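Local coordinates for protein bifunctional autolysin (Staphylococcus aureus subsp. aureus Mu50, PDB 6FXO) that probably cleaves the peptidoglycan of the staphylococcal cell wall, hydrolysing its glycan strands with a glucosaminidase of glycoside hydrolase family 73, at residues 43-46 / 47-51; 50-53 / 54-58; 115-119 / 120-124; 222-225 / 226-230. One frame throughout, in Å; residues are numbered along the deposited sequence.

Interaction 1. Residues 43-46 / 47-51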
ATOM      1  N   ASN A  43     -20.089 -13.123 -10.730  1.00 82.68           N
ATOM      2  CA  ASN A  43     -18.911 -13.312 -11.561  1.00 96.67           C
ATOM      3  C   ASN A  43     -17.837 -12.223 -11.412  1.00 95.63           C
ATOM      4  O   ASN A  43     -16.646 -12.498 -11.533  1.00 95.71           O
ATOM      5  CB  ASN A  43     -19.324 -13.507 -13.027  1.00105.56           C
ATOM      6  CG  ASN A  43     -19.561 -14.960 -13.394  1.00123.06           C
ATOM      7  OD1 ASN A  43     -20.595 -15.527 -13.026  1.00136.31           O
ATOM      8  ND2 ASN A  43     -18.681 -15.632 -14.147  1.00126.05           N
ATOM      9  N   ASP A  44     -18.278 -10.996 -11.126  1.00 90.53           N
ATOM     10  CA  ASP A  44     -17.434  -9.824 -10.946  1.00 87.80           C
ATOM     11  C   ASP A  44     -16.499  -9.937  -9.744  1.00 91.00           C
ATOM     12  O   ASP A  44     -15.365  -9.458  -9.776  1.00 94.21           O
ATOM     13  CB  ASP A  44     -18.360  -8.611 -10.794  1.00 84.06           C
ATOM     14  CG  ASP A  44     -18.682  -7.886 -12.083  1.00 74.46           C
ATOM     15  OD1 ASP A  44     -19.199  -8.537 -13.020  1.00 67.82           O
ATOM     16  OD2 ASP A  44     -18.515  -6.656 -12.125  1.00 81.19           O
ATOM     17  N   VAL A  45     -16.990 -10.586  -8.689  1.00 86.61           N
ATOM     18  CA  VAL A  45     -16.258 -10.799  -7.452  1.00 75.48           C
ATOM     19  C   VAL A  45     -15.404 -12.052  -7.520  1.00 65.22           C
ATOM     20  O   VAL A  45     -14.289 -12.052  -7.023  1.00 61.34           O
ATOM     21  CB  VAL A  45     -17.275 -10.862  -6.285  1.00 67.54           C
ATOM     22  CG1 VAL A  45     -16.565 -11.040  -4.947  1.00 53.00           C
ATOM     23  CG2 VAL A  45     -18.145  -9.612  -6.270  1.00 69.32           C
ATOM     24  N   LYS A  46     -15.943 -13.117  -8.132  1.00 63.15           N
ATOM     25  CA  LYS A  46     -15.296 -14.407  -8.306  1.00 72.93           C
ATOM     26  C   LYS A  46     -14.041 -14.274  -9.196  1.00 75.86           C
ATOM     27  O   LYS A  46     -13.080 -15.016  -9.020  1.00 79.50           O
ATOM     28  CB  LYS A  46     -16.362 -15.400  -8.854  1.00 76.42           C
ATOM     29  CG  LYS A  46     -15.971 -16.522  -9.827  1.00 98.71           C
ATOM     30  CD  LYS A  46     -17.276 -17.135 -10.442  1.00124.76           C
ATOM     31  CE  LYS A  46     -17.115 -18.324 -11.380  1.00124.96           C
ATOM     32  NZ  LYS A  46     -18.413 -18.750 -12.027  1.00108.16           N
ATOM     33  N   HIS A  47     -14.052 -13.298 -10.117  1.00 68.40           N
ATOM     34  CA  HIS A  47     -12.935 -13.036 -11.055  1.00 60.74           C
ATOM     35  C   HIS A  47     -11.848 -12.130 -10.477  1.00 43.28           C
ATOM     36  O   HIS A  47     -10.673 -12.295 -10.737  1.00 34.68           O
ATOM     37  CB  HIS A  47     -13.487 -12.450 -12.377  1.00 55.96           C
ATOM     38  CG  HIS A  47     -12.471 -12.068 -13.406  1.00 60.60           C
ATOM     39  ND1 HIS A  47     -12.190 -10.748 -13.689  1.00 60.26           N
ATOM     40  CD2 HIS A  47     -11.819 -12.808 -14.334  1.00 68.15           C
ATOM     41  CE1 HIS A  47     -11.407 -10.696 -14.765  1.00 58.34           C
ATOM     42  NE2 HIS A  47     -11.171 -11.932 -15.176  1.00 51.72           N
ATOM     43  N   ALA A  48     -12.276 -11.154  -9.742  1.00 36.25           N
ATOM     44  CA  ALA A  48     -11.414 -10.198  -9.109  1.00 41.08           C
ATOM     45  C   ALA A  48     -10.684 -10.815  -7.893  1.00 42.20           C
ATOM     46  O   ALA A  48      -9.633 -10.320  -7.487  1.00 43.02           O
ATOM     47  CB  ALA A  48     -12.226  -9.016  -8.683  1.00 28.65           C
ATOM     48  N   MET A  49     -11.256 -11.908  -7.374  1.00 41.57           N
ATOM     49  CA  MET A  49     -10.770 -12.674  -6.204  1.00 38.71           C
ATOM     50  C   MET A  49      -9.970 -13.944  -6.513  1.00 36.62           C
ATOM     51  O   MET A  49      -9.212 -14.472  -5.681  1.00 34.82           O
ATOM     52  CB  MET A  49     -11.994 -13.128  -5.395  1.00 33.99           C
ATOM     53  CG  MET A  49     -12.490 -12.138  -4.419  1.00 43.79           C
ATOM     54  SD  MET A  49     -13.996 -12.790  -3.636  1.00 47.92           S
ATOM     55  CE  MET A  49     -13.454 -14.302  -3.087  1.00 40.75           C
ATOM     56  N   ASP A  50     -10.144 -14.416  -7.702  1.00 36.41           N
ATOM     57  CA  ASP A  50      -9.495 -15.617  -8.173  1.00 36.89           C
ATOM     58  C   ASP A  50      -8.029 -15.504  -8.165  1.00 33.65           C
ATOM     59  O   ASP A  50      -7.432 -15.214  -9.172  1.00 34.29           O
ATOM     60  CB  ASP A  50     -10.072 -15.985  -9.553  1.00 39.24           C
ATOM     61  CG  ASP A  50      -9.523 -17.267 -10.135  1.00 57.73           C
ATOM     62  OD1 ASP A  50      -9.747 -18.334  -9.535  1.00 73.64           O
ATOM     63  OD2 ASP A  50      -8.927 -17.210 -11.226  1.00 62.19           O
ATOM     64  N   THR A  51      -7.428 -15.793  -7.029  1.00 37.01           N
ATOM     65  CA  THR A  51      -5.961 -15.682  -6.978  1.00 44.77           C
ATOM     66  C   THR A  51      -5.271 -16.528  -8.027  1.00 48.23           C
ATOM     67  O   THR A  51      -4.133 -16.232  -8.371  1.00 50.11           O
ATOM     68  CB  THR A  51      -5.372 -16.175  -5.675  1.00 38.86           C
ATOM     69  OG1 THR A  51      -5.501 -17.587  -5.661  1.00 42.68           O
ATOM     70  CG2 THR A  51      -6.017 -15.580  -4.468  1.00 34.87           C
TER
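Asn43 and His47 are joined by a backbone hydrogen bond in which His47 N reaches Asn43 O at 3.1 Å. The bond is bent, with an angle of 137° at the hydrogen, and the donor stands tilted out of the carbonyl plane. Two residues further along, Met49 N gives a weak bond to Val45 O, also at 3.1 Å, so the ladder slackens as the helix nears its end.

Beside this second rung the two side chains lie next to each other and point the same way. Val45 carries CG1 opposite its backbone N (chi1 -178°), which sets that methyl 3.4 Å from Met49 SD. Met49 runs extended through chi2 and turns at chi3 (53°). A beta-branched residue and a thioether suit this buried flank: neither brings a donor that would have to be satisfied, and both pack on Trp200 and on Gln21 of helix 14-22. Ala48 is small enough to lie against the backbone, its CB 3.4 Å from Asp44 O.

Other polar groups find partners outside these residues. Asp44 OD2 forms a salt bridge with Arg32, and Met49 O is bonded by Tyr196 OH. Asp50, its CB 3.2 Å from Lys46 O, is the centre of an inverse gamma turn. Together these features make up the weakly bonded last turn of helix 42-49, running into the turn that separates it from helix 51-56.

Interaction 2. Residues 50-53 / 54-58; sequences DTKR and LAQDP
An N-capped first turn opens helix 51-56, with Asp50 as the cap and Leu54 N donating to Asp50 O at 3.2 Å. That bond is fairly straight (161°) and lies in the carbonyl plane. The same oxygen also accepts Arg53 N at 2.8 Å, so two amides grip it. Aspartate suits the position because its carboxylate can fold back over the helix start: OD2 takes a weak 3.1 Å bond from Arg53 N. The next rung, Ala55 N to Thr51 O, is shorter at 2.8 Å.

With CG turned away from its own carbonyl carbon (chi1 -42°), Leu54 brings CD2 over one face of the Arg53 guanidinium, 3.5 Å above the plane and displaced toward the rim, nearest to NH1. That nitrogen is held by His47 O, at the end of the preceding helix. On the buried flank, Thr51 OG1 bonds Pro241 O and Leu54 packs on Tyr196 and Leu60, where a branched apolar chain fits.

The chemistry implies a division of labour. NH1 is hydrogen-bonded to His47 O while a leucine methyl lies over one face of the group, and the Asp50 carboxylate would be expected to interact favourably with the positive end of the helix dipole.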
ATOM      1  N   ASP A  50     -10.144 -14.416  -7.702  1.00 36.41           N
ATOM      2  CA  ASP A  50      -9.495 -15.617  -8.173  1.00 36.89           C
ATOM      3  C   ASP A  50      -8.029 -15.504  -8.165  1.00 33.65           C
ATOM      4  O   ASP A  50      -7.432 -15.214  -9.172  1.00 34.29           O
ATOM      5  CB  ASP A  50     -10.072 -15.985  -9.553  1.00 39.24           C
ATOM      6  CG  ASP A  50      -9.523 -17.267 -10.135  1.00 57.73           C
ATOM      7  OD1 ASP A  50      -9.747 -18.334  -9.535  1.00 73.64           O
ATOM      8  OD2 ASP A  50      -8.927 -17.210 -11.226  1.00 62.19           O
ATOM      9  N   THR A  51      -7.428 -15.793  -7.029  1.00 37.01           N
ATOM     10  CA  THR A  51      -5.961 -15.682  -6.978  1.00 44.77           C
ATOM     11  C   THR A  51      -5.271 -16.528  -8.027  1.00 48.23           C
ATOM     12  O   THR A  51      -4.133 -16.232  -8.371  1.00 50.11           O
ATOM     13  CB  THR A  51      -5.372 -16.175  -5.675  1.00 38.86           C
ATOM     14  OG1 THR A  51      -5.501 -17.587  -5.661  1.00 42.68           O
ATOM     15  CG2 THR A  51      -6.017 -15.580  -4.468  1.00 34.87           C
ATOM     16  N   LYS A  52      -5.892 -17.601  -8.500  1.00 53.18           N
ATOM     17  CA  LYS A  52      -5.194 -18.356  -9.494  1.00 73.51           C
ATOM     18  C   LYS A  52      -4.956 -17.502 -10.714  1.00 78.17           C
ATOM     19  O   LYS A  52      -3.946 -17.651 -11.389  1.00 81.55           O
ATOM     20  CB  LYS A  52      -5.892 -19.675  -9.888  1.00 89.71           C
ATOM     21  CG  LYS A  52      -4.983 -20.861 -10.377  1.00112.54           C
ATOM     22  CD  LYS A  52      -3.431 -20.651 -10.662  1.00129.29           C
ATOM     23  CE  LYS A  52      -2.706 -21.949 -11.087  1.00134.91           C
ATOM     24  NZ  LYS A  52      -1.190 -21.856 -11.245  1.00144.02           N
ATOM     25  N   ARG A  53      -5.888 -16.591 -10.992  1.00 76.53           N
ATOM     26  CA  ARG A  53      -5.687 -15.747 -12.147  1.00 72.19           C
ATOM     27  C   ARG A  53      -4.719 -14.616 -11.807  1.00 64.06           C
ATOM     28  O   ARG A  53      -3.832 -14.345 -12.608  1.00 59.51           O
ATOM     29  CB  ARG A  53      -7.015 -15.157 -12.651  1.00 73.87           C
ATOM     30  CG  ARG A  53      -6.809 -13.912 -13.500  1.00 79.34           C
ATOM     31  CD  ARG A  53      -8.045 -13.046 -13.582  1.00 75.21           C
ATOM     32  NE  ARG A  53      -7.700 -11.687 -14.004  1.00 84.11           N
ATOM     33  CZ  ARG A  53      -8.181 -10.595 -13.411  1.00 76.47           C
ATOM     34  NH1 ARG A  53      -9.038 -10.707 -12.391  1.00 46.45           N
ATOM     35  NH2 ARG A  53      -7.822  -9.394 -13.842  1.00 66.81           N
ATOM     36  N   LEU A  54      -4.876 -13.962 -10.615  1.00 49.74           N
ATOM     37  CA  LEU A  54      -3.988 -12.907 -10.274  1.00 43.70           C
ATOM     38  C   LEU A  54      -2.537 -13.379 -10.143  1.00 43.60           C
ATOM     39  O   LEU A  54      -1.673 -12.614 -10.531  1.00 38.78           O
ATOM     40  CB  LEU A  54      -4.511 -12.241  -8.994  1.00 44.53           C
ATOM     41  CG  LEU A  54      -6.031 -12.047  -8.964  1.00 45.59           C
ATOM     42  CD1 LEU A  54      -6.491 -11.685  -7.566  1.00 48.77           C
ATOM     43  CD2 LEU A  54      -6.448 -10.982  -9.986  1.00 46.05           C
ATOM     44  N   ALA A  55      -2.260 -14.632  -9.657  1.00 39.09           N
ATOM     45  CA  ALA A  55      -0.826 -15.024  -9.559  1.00 38.38           C
ATOM     46  C   ALA A  55      -0.057 -15.135 -10.914  1.00 37.58           C
ATOM     47  O   ALA A  55       1.130 -14.897 -10.959  1.00 44.90           O
ATOM     48  CB  ALA A  55      -0.680 -16.341  -8.799  1.00 28.77           C
ATOM     49  N   GLN A  56      -0.745 -15.479 -11.966  1.00 42.45           N
ATOM     50  CA  GLN A  56      -0.160 -15.624 -13.299  1.00 44.60           C
ATOM     51  C   GLN A  56       0.223 -14.353 -14.022  1.00 40.40           C
ATOM     52  O   GLN A  56       1.043 -14.381 -14.914  1.00 38.43           O
ATOM     53  CB  GLN A  56      -0.984 -16.561 -14.181  1.00 49.39           C
ATOM     54  CG  GLN A  56      -1.321 -17.871 -13.478  1.00 73.30           C
ATOM     55  CD  GLN A  56      -1.502 -18.994 -14.459  1.00 98.64           C
ATOM     56  OE1 GLN A  56      -0.744 -19.969 -14.491  1.00110.18           O
ATOM     57  NE2 GLN A  56      -2.474 -18.826 -15.331  1.00103.31           N
ATOM     58  N   ASP A  57      -0.404 -13.258 -13.654  1.00 37.32           N
ATOM     59  CA  ASP A  57      -0.148 -11.962 -14.228  1.00 40.34           C
ATOM     60  C   ASP A  57       0.995 -11.250 -13.488  1.00 42.68           C
ATOM     61  O   ASP A  57       0.936 -11.086 -12.261  1.00 46.28           O
ATOM     62  CB  ASP A  57      -1.404 -11.098 -14.152  1.00 41.87           C
ATOM     63  CG  ASP A  57      -1.297  -9.865 -15.001  1.00 52.32           C
ATOM     64  OD1 ASP A  57      -0.725  -8.870 -14.521  1.00 57.48           O
ATOM     65  OD2 ASP A  57      -1.784  -9.895 -16.149  1.00 67.20           O
ATOM     66  N   PRO A  58       2.031 -10.841 -14.222  1.00 38.71           N
ATOM     67  CA  PRO A  58       3.184 -10.137 -13.606  1.00 36.61           C
ATOM     68  C   PRO A  58       2.847  -8.824 -12.835  1.00 39.09           C
ATOM     69  O   PRO A  58       3.599  -8.503 -11.913  1.00 43.26           O
ATOM     70  CB  PRO A  58       4.062  -9.731 -14.815  1.00 37.11           C
ATOM     71  CG  PRO A  58       3.545 -10.563 -15.996  1.00 41.00           C
ATOM     72  CD  PRO A  58       2.056 -10.729 -15.701  1.00 38.58           C
TER

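Interaction 3. Residues 115-119 / 120-124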
ATOM      1  N   LEU A 115       2.065   9.886  -2.557  1.00 41.07           N
ATOM      2  CA  LEU A 115       0.656  10.179  -2.659  1.00 49.81           C
ATOM      3  C   LEU A 115       0.307  11.348  -1.764  1.00 52.70           C
ATOM      4  O   LEU A 115      -0.354  12.289  -2.194  1.00 58.84           O
ATOM      5  CB  LEU A 115      -0.065   8.907  -2.180  1.00 58.92           C
ATOM      6  CG  LEU A 115      -1.508   8.664  -2.595  1.00 92.97           C
ATOM      7  CD1 LEU A 115      -1.877   7.249  -2.196  1.00110.13           C
ATOM      8  CD2 LEU A 115      -2.451   9.638  -1.920  1.00111.41           C
ATOM      9  N   GLU A 116       0.768  11.283  -0.508  1.00 50.40           N
ATOM     10  CA  GLU A 116       0.486  12.368   0.425  1.00 51.35           C
ATOM     11  C   GLU A 116       1.079  13.740   0.130  1.00 46.37           C
ATOM     12  O   GLU A 116       0.506  14.760   0.516  1.00 46.27           O
ATOM     13  CB  GLU A 116       0.793  11.935   1.889  1.00 49.49           C
ATOM     14  CG  GLU A 116       0.297  10.564   2.353  1.00 39.70           C
ATOM     15  CD  GLU A 116      -1.167  10.551   2.833  1.00 50.68           C
ATOM     16  OE1 GLU A 116      -1.953   9.738   2.309  1.00 69.43           O
ATOM     17  OE2 GLU A 116      -1.525  11.420   3.649  1.00 65.55           O
ATOM     18  N   THR A 117       2.240  13.746  -0.549  1.00 43.10           N
ATOM     19  CA  THR A 117       2.992  14.923  -0.946  1.00 45.78           C
ATOM     20  C   THR A 117       2.938  15.228  -2.447  1.00 43.83           C
ATOM     21  O   THR A 117       3.701  16.106  -2.902  1.00 39.24           O
ATOM     22  CB  THR A 117       4.467  14.715  -0.597  1.00 45.80           C
ATOM     23  OG1 THR A 117       5.030  13.798  -1.537  1.00 37.78           O
ATOM     24  CG2 THR A 117       4.646  14.183   0.789  1.00 39.09           C
ATOM     25  N   GLY A 118       2.118  14.497  -3.221  1.00 42.64           N
ATOM     26  CA  GLY A 118       2.079  14.792  -4.653  1.00 50.95           C
ATOM     27  C   GLY A 118       3.464  14.717  -5.270  1.00 52.21           C
ATOM     28  O   GLY A 118       3.865  15.630  -6.001  1.00 54.06           O
ATOM     29  N   ASN A 119       4.209  13.624  -4.984  1.00 50.84           N
ATOM     30  CA  ASN A 119       5.564  13.453  -5.514  1.00 58.75           C
ATOM     31  C   ASN A 119       6.490  14.571  -5.054  1.00 55.23           C
ATOM     32  O   ASN A 119       7.247  15.139  -5.825  1.00 54.79           O
ATOM     33  CB  ASN A 119       5.622  13.349  -7.045  1.00 65.98           C
ATOM     34  CG  ASN A 119       4.545  12.543  -7.699  1.00 82.78           C
ATOM     35  OD1 ASN A 119       4.569  11.311  -7.641  1.00 86.89           O
ATOM     36  ND2 ASN A 119       3.615  13.159  -8.406  1.00 94.44           N
ATOM     37  N   GLY A 120       6.372  14.884  -3.785  1.00 58.76           N
ATOM     38  CA  GLY A 120       7.160  15.921  -3.131  1.00 63.72           C
ATOM     39  C   GLY A 120       6.746  17.377  -3.239  1.00 70.92           C
ATOM     40  O   GLY A 120       7.469  18.237  -2.739  1.00 72.69           O
ATOM     41  N   THR A 121       5.602  17.677  -3.891  1.00 69.30           N
ATOM     42  CA  THR A 121       5.154  19.063  -4.032  1.00 62.80           C
ATOM     43  C   THR A 121       4.144  19.670  -3.044  1.00 58.77           C
ATOM     44  O   THR A 121       3.863  20.864  -3.143  1.00 60.35           O
ATOM     45  CB  THR A 121       4.757  19.328  -5.491  1.00 62.41           C
ATOM     46  OG1 THR A 121       3.521  18.678  -5.766  1.00 68.55           O
ATOM     47  CG2 THR A 121       5.818  18.838  -6.468  1.00 66.56           C
ATOM     48  N   SER A 122       3.618  18.864  -2.101  1.00 52.31           N
ATOM     49  CA  SER A 122       2.648  19.286  -1.086  1.00 56.27           C
ATOM     50  C   SER A 122       3.167  20.359  -0.169  1.00 55.16           C
ATOM     51  O   SER A 122       4.338  20.344   0.171  1.00 51.01           O
ATOM     52  CB  SER A 122       2.194  18.095  -0.235  1.00 54.62           C
ATOM     53  OG  SER A 122       2.732  18.038   1.087  1.00 38.91           O
ATOM     54  N   GLN A 123       2.291  21.297   0.229  1.00 57.74           N
ATOM     55  CA  GLN A 123       2.728  22.351   1.119  1.00 68.78           C
ATOM     56  C   GLN A 123       3.166  21.759   2.462  1.00 68.03           C
ATOM     57  O   GLN A 123       4.109  22.239   3.087  1.00 62.54           O
ATOM     58  CB  GLN A 123       1.600  23.416   1.274  1.00 73.51           C
ATOM     59  CG  GLN A 123       1.852  24.646   2.176  1.00 91.49           C
ATOM     60  CD  GLN A 123       2.920  25.626   1.717  1.00 95.60           C
ATOM     61  OE1 GLN A 123       2.676  26.580   0.979  1.00109.59           O
ATOM     62  NE2 GLN A 123       4.128  25.359   2.179  1.00 90.84           N
ATOM     63  N   LEU A 124       2.492  20.674   2.881  1.00 64.91           N
ATOM     64  CA  LEU A 124       2.818  20.006   4.130  1.00 57.23           C
ATOM     65  C   LEU A 124       4.237  19.413   4.141  1.00 51.23           C
ATOM     66  O   LEU A 124       4.870  19.348   5.180  1.00 54.59           O
ATOM     67  CB  LEU A 124       1.805  18.873   4.341  1.00 48.56           C
ATOM     68  CG  LEU A 124       1.161  18.745   5.721  1.00 62.57           C
ATOM     69  CD1 LEU A 124       0.371  19.984   6.064  1.00 63.68           C
ATOM     70  CD2 LEU A 124       0.238  17.536   5.728  1.00 68.05           C
TER
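Thr117 meets Gly120 through a side-chain-to-backbone hydrogen bond: Gly120 N donates to Thr117 OG1 at 2.8 Å, with an angle of 151° at the hydrogen. The hydroxyl sits between the backbone N and the carbonyl carbon (chi1 74°), and from there it can face the amide three residues on. It also bonds Ala113 O, a carbonyl of the helix just ended. Threonine suits the place because one hydroxyl can accept from the loop and donate back to the helix. A second bond of this class runs from Thr121 OG1 to Gly118 O at 3.1 Å, with the donor tilted from the carbonyl plane. Ser122 OG is turned to Ala125 N as N-cap of the following helix, and on the preceding one Glu116 OE2 and Tyr152 OH are hydrogen-bonded.

The backbone bonds close the loop. Ser122 N reaches Thr117 O at 2.9 Å from above the carbonyl plane, not along a lone pair. Inside that bond, Thr121 N gives a weak one to Gly118 O at 3.4 Å. With Asn119 and Gly120 both at positive phi, the four residues 118 to 121 form a type I' turn, for which Asn-Gly is the classic central pair. Gly118 has positive phi too, so three left-handed residues in succession reverse the chain between helices 106-116 and 123-126.

Among the nonpolar contacts, Ser122 CB lies 3.3 Å from Thr117 CA, bringing the two ends of the loop together, while Thr117 also packs on Val146.

Interaction 4. Residues 222-225 / 226-230; sequences KIIK and GYYDK
The CB-CG bond of Lys225 runs trans to the backbone N (chi1 -178°), and the chain then bends at chi2 (-115°), a kink that swings it obliquely across Asp229. The carboxylate of Asp229 receives the chain along its aliphatic part. OD2 lies 3.2 Å from Lys225 CE, whereas NZ forms only a long salt bridge to it at 3.6 Å. The pair suits a solvent-facing flank, where a lysine and an aspartate four residues apart can meet without being held rigidly; the attraction is probably modest.

On the buried flank, Ile224 directs CG2 away from its backbone N and into the plane of the Tyr228 ring, meeting its edge at CD1, 3.7 Å away. The two side chains lie alongside each other and point the same way, both packing on Val107 of helix 106-116.

These are i to i+4 pairs of helix 216-231, within the glucosaminidase sequence family of the lysozyme clan, and the backbone ladder keeps them in step. Tyr228 N donates to Ile224 O at 3.0 Å, Asp229 N to Lys225 O at 3.1 Å, and Gly226 N to Lys222 O at 3.0 Å.

A tyrosine suits position 228 because its ring can be buried while its hydroxyl is satisfied: OH bonds both Asn105 and Gln71, and the ring meets that of Tyr62 with planes at about 45°. Tyr227 lies beside Ile223, but the modelled distances there are doubtful. The Tyr227 side chain also touches Ser111 and Leu114 of helix 106-116.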
ATOM      1  N   LYS A 222      -1.067  -2.642  -9.518  1.00 27.50           N
ATOM      2  CA  LYS A 222      -0.529  -1.999 -10.733  1.00 30.10           C
ATOM      3  C   LYS A 222       0.427  -0.873 -10.388  1.00 32.04           C
ATOM      4  O   LYS A 222       1.548  -0.785 -10.927  1.00 32.00           O
ATOM      5  CB  LYS A 222      -1.669  -1.443 -11.685  1.00 35.44           C
ATOM      6  CG  LYS A 222      -2.332  -2.494 -12.646  1.00 43.56           C
ATOM      7  CD  LYS A 222      -3.779  -2.111 -13.200  1.00 58.56           C
ATOM      8  CE  LYS A 222      -4.453  -3.164 -14.112  1.00 69.56           C
ATOM      9  NZ  LYS A 222      -5.847  -2.806 -14.643  1.00 60.10           N
ATOM     10  N   ILE A 223       0.014  -0.012  -9.472  1.00 32.21           N
ATOM     11  CA  ILE A 223       0.860   1.086  -9.092  1.00 28.34           C
ATOM     12  C   ILE A 223       2.134   0.644  -8.389  1.00 29.01           C
ATOM     13  O   ILE A 223       3.142   1.349  -8.491  1.00 36.52           O
ATOM     14  CB  ILE A 223       0.026   1.936  -8.121  1.00 30.13           C
ATOM     15  CG1 ILE A 223      -1.272   2.474  -8.731  1.00 30.91           C
ATOM     16  CG2 ILE A 223       0.827   3.046  -7.536  1.00 25.75           C
ATOM     17  CD1 ILE A 223      -2.078   3.035  -7.497  1.00 23.40           C
ATOM     18  N   ILE A 224       2.107  -0.453  -7.674  1.00 28.52           N
ATOM     19  CA  ILE A 224       3.287  -0.931  -6.944  1.00 32.02           C
ATOM     20  C   ILE A 224       4.273  -1.522  -7.850  1.00 31.32           C
ATOM     21  O   ILE A 224       5.459  -1.294  -7.708  1.00 27.84           O
ATOM     22  CB  ILE A 224       2.940  -1.947  -5.804  1.00 30.54           C
ATOM     23  CG1 ILE A 224       2.308  -1.284  -4.591  1.00 27.54           C
ATOM     24  CG2 ILE A 224       4.175  -2.788  -5.401  1.00 28.64           C
ATOM     25  CD1 ILE A 224       1.617  -2.345  -3.795  1.00 38.07           C
ATOM     26  N   LYS A 225       3.788  -2.307  -8.752  1.00 25.59           N
ATOM     27  CA  LYS A 225       4.691  -2.901  -9.657  1.00 28.89           C
ATOM     28  C   LYS A 225       5.251  -1.773 -10.491  1.00 32.76           C
ATOM     29  O   LYS A 225       6.388  -1.869 -10.904  1.00 32.42           O
ATOM     30  CB  LYS A 225       3.978  -3.905 -10.563  1.00 36.58           C
ATOM     31  CG  LYS A 225       4.891  -4.633 -11.553  1.00 39.87           C
ATOM     32  CD  LYS A 225       4.557  -4.275 -13.001  1.00 66.38           C
ATOM     33  CE  LYS A 225       5.233  -5.145 -14.041  1.00 65.00           C
ATOM     34  NZ  LYS A 225       4.696  -4.893 -15.413  1.00 50.05           N
ATOM     35  N   GLY A 226       4.504  -0.661 -10.662  1.00 33.99           N
ATOM     36  CA  GLY A 226       5.052   0.422 -11.485  1.00 33.52           C
ATOM     37  C   GLY A 226       6.236   1.050 -10.782  1.00 34.00           C
ATOM     38  O   GLY A 226       7.249   1.357 -11.417  1.00 39.63           O
ATOM     39  N   TYR A 227       6.141   1.194  -9.497  1.00 26.98           N
ATOM     40  CA  TYR A 227       7.245   1.763  -8.814  1.00 26.25           C
ATOM     41  C   TYR A 227       8.416   0.778  -8.830  1.00 28.28           C
ATOM     42  O   TYR A 227       9.534   1.219  -8.945  1.00 32.30           O
ATOM     43  CB  TYR A 227       6.941   2.075  -7.304  1.00 26.11           C
ATOM     44  CG  TYR A 227       5.952   3.157  -7.057  1.00 30.30           C
ATOM     45  CD1 TYR A 227       6.297   4.499  -7.191  1.00 47.63           C
ATOM     46  CD2 TYR A 227       4.631   2.867  -6.763  1.00 31.13           C
ATOM     47  CE1 TYR A 227       5.359   5.506  -7.048  1.00 51.95           C
ATOM     48  CE2 TYR A 227       3.688   3.861  -6.609  1.00 30.19           C
ATOM     49  CZ  TYR A 227       4.053   5.183  -6.750  1.00 36.45           C
ATOM     50  OH  TYR A 227       3.137   6.180  -6.573  1.00 42.15           O
ATOM     51  N   TYR A 228       8.174  -0.550  -8.737  1.00 27.98           N
ATOM     52  CA  TYR A 228       9.235  -1.517  -8.743  1.00 28.73           C
ATOM     53  C   TYR A 228      10.029  -1.441 -10.011  1.00 29.35           C
ATOM     54  O   TYR A 228      11.234  -1.572  -9.933  1.00 36.17           O
ATOM     55  CB  TYR A 228       8.738  -2.985  -8.590  1.00 26.08           C
ATOM     56  CG  TYR A 228       8.818  -3.470  -7.172  1.00 30.57           C
ATOM     57  CD1 TYR A 228       7.712  -3.370  -6.306  1.00 25.62           C
ATOM     58  CD2 TYR A 228      10.004  -4.024  -6.673  1.00 27.48           C
ATOM     59  CE1 TYR A 228       7.803  -3.800  -4.976  1.00 26.27           C
ATOM     60  CE2 TYR A 228      10.109  -4.432  -5.347  1.00 24.92           C
ATOM     61  CZ  TYR A 228       9.014  -4.323  -4.504  1.00 30.50           C
ATOM     62  OH  TYR A 228       9.157  -4.766  -3.207  1.00 26.01           O
ATOM     63  N   ASP A 229       9.382  -1.278 -11.136  1.00 36.06           N
ATOM     64  CA  ASP A 229      10.072  -1.187 -12.404  1.00 44.99           C
ATOM     65  C   ASP A 229      10.874   0.096 -12.554  1.00 49.27           C
ATOM     66  O   ASP A 229      11.896   0.084 -13.196  1.00 52.18           O
ATOM     67  CB  ASP A 229       9.112  -1.327 -13.600  1.00 48.01           C
ATOM     68  CG  ASP A 229       8.343  -2.628 -13.645  1.00 50.33           C
ATOM     69  OD1 ASP A 229       8.932  -3.676 -13.315  1.00 56.44           O
ATOM     70  OD2 ASP A 229       7.182  -2.615 -14.104  1.00 46.01           O
ATOM     71  N   LYS A 230      10.388   1.186 -11.966  1.00 56.08           N
ATOM     72  CA  LYS A 230      11.085   2.459 -12.079  1.00 61.88           C
ATOM     73  C   LYS A 230      12.273   2.404 -11.252  1.00 62.50           C
ATOM     74  O   LYS A 230      13.314   2.890 -11.652  1.00 65.29           O
ATOM     75  CB  LYS A 230      10.198   3.643 -11.638  1.00 60.47           C
ATOM     76  CG  LYS A 230       9.564   4.356 -12.836  1.00 80.78           C
ATOM     77  CD  LYS A 230       9.482   5.879 -12.721  1.00 91.26           C
ATOM     78  CE  LYS A 230       8.740   6.566 -13.847  1.00 93.58           C
ATOM     79  NZ  LYS A 230       8.648   8.046 -13.641  1.00 89.10           N
TER

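In the fold
Interactions 1 and 2 form one unit: they share Asp50 and Thr51, their centres are 10 Å apart, and Arg53 NH1 probably bonds His47 O at 2.8 Å, tying the end of helix 42-49 to the helix after it. Interaction 4 lies about 17 Å from interaction 2, centre to centre, yet the two brush where Pro58 O comes 4.1 Å from Lys225 CG. Interaction 3 is on the opposite side of the chain's centre from interactions 1 and 2, about 33 Å from interaction 2 between centres. Interactions 3 and 4 both belong to the glucosaminidase part of the chain, and their nearest atoms are about 5 Å apart; helix 106-116, which ends at interaction 3, packs against interaction 4.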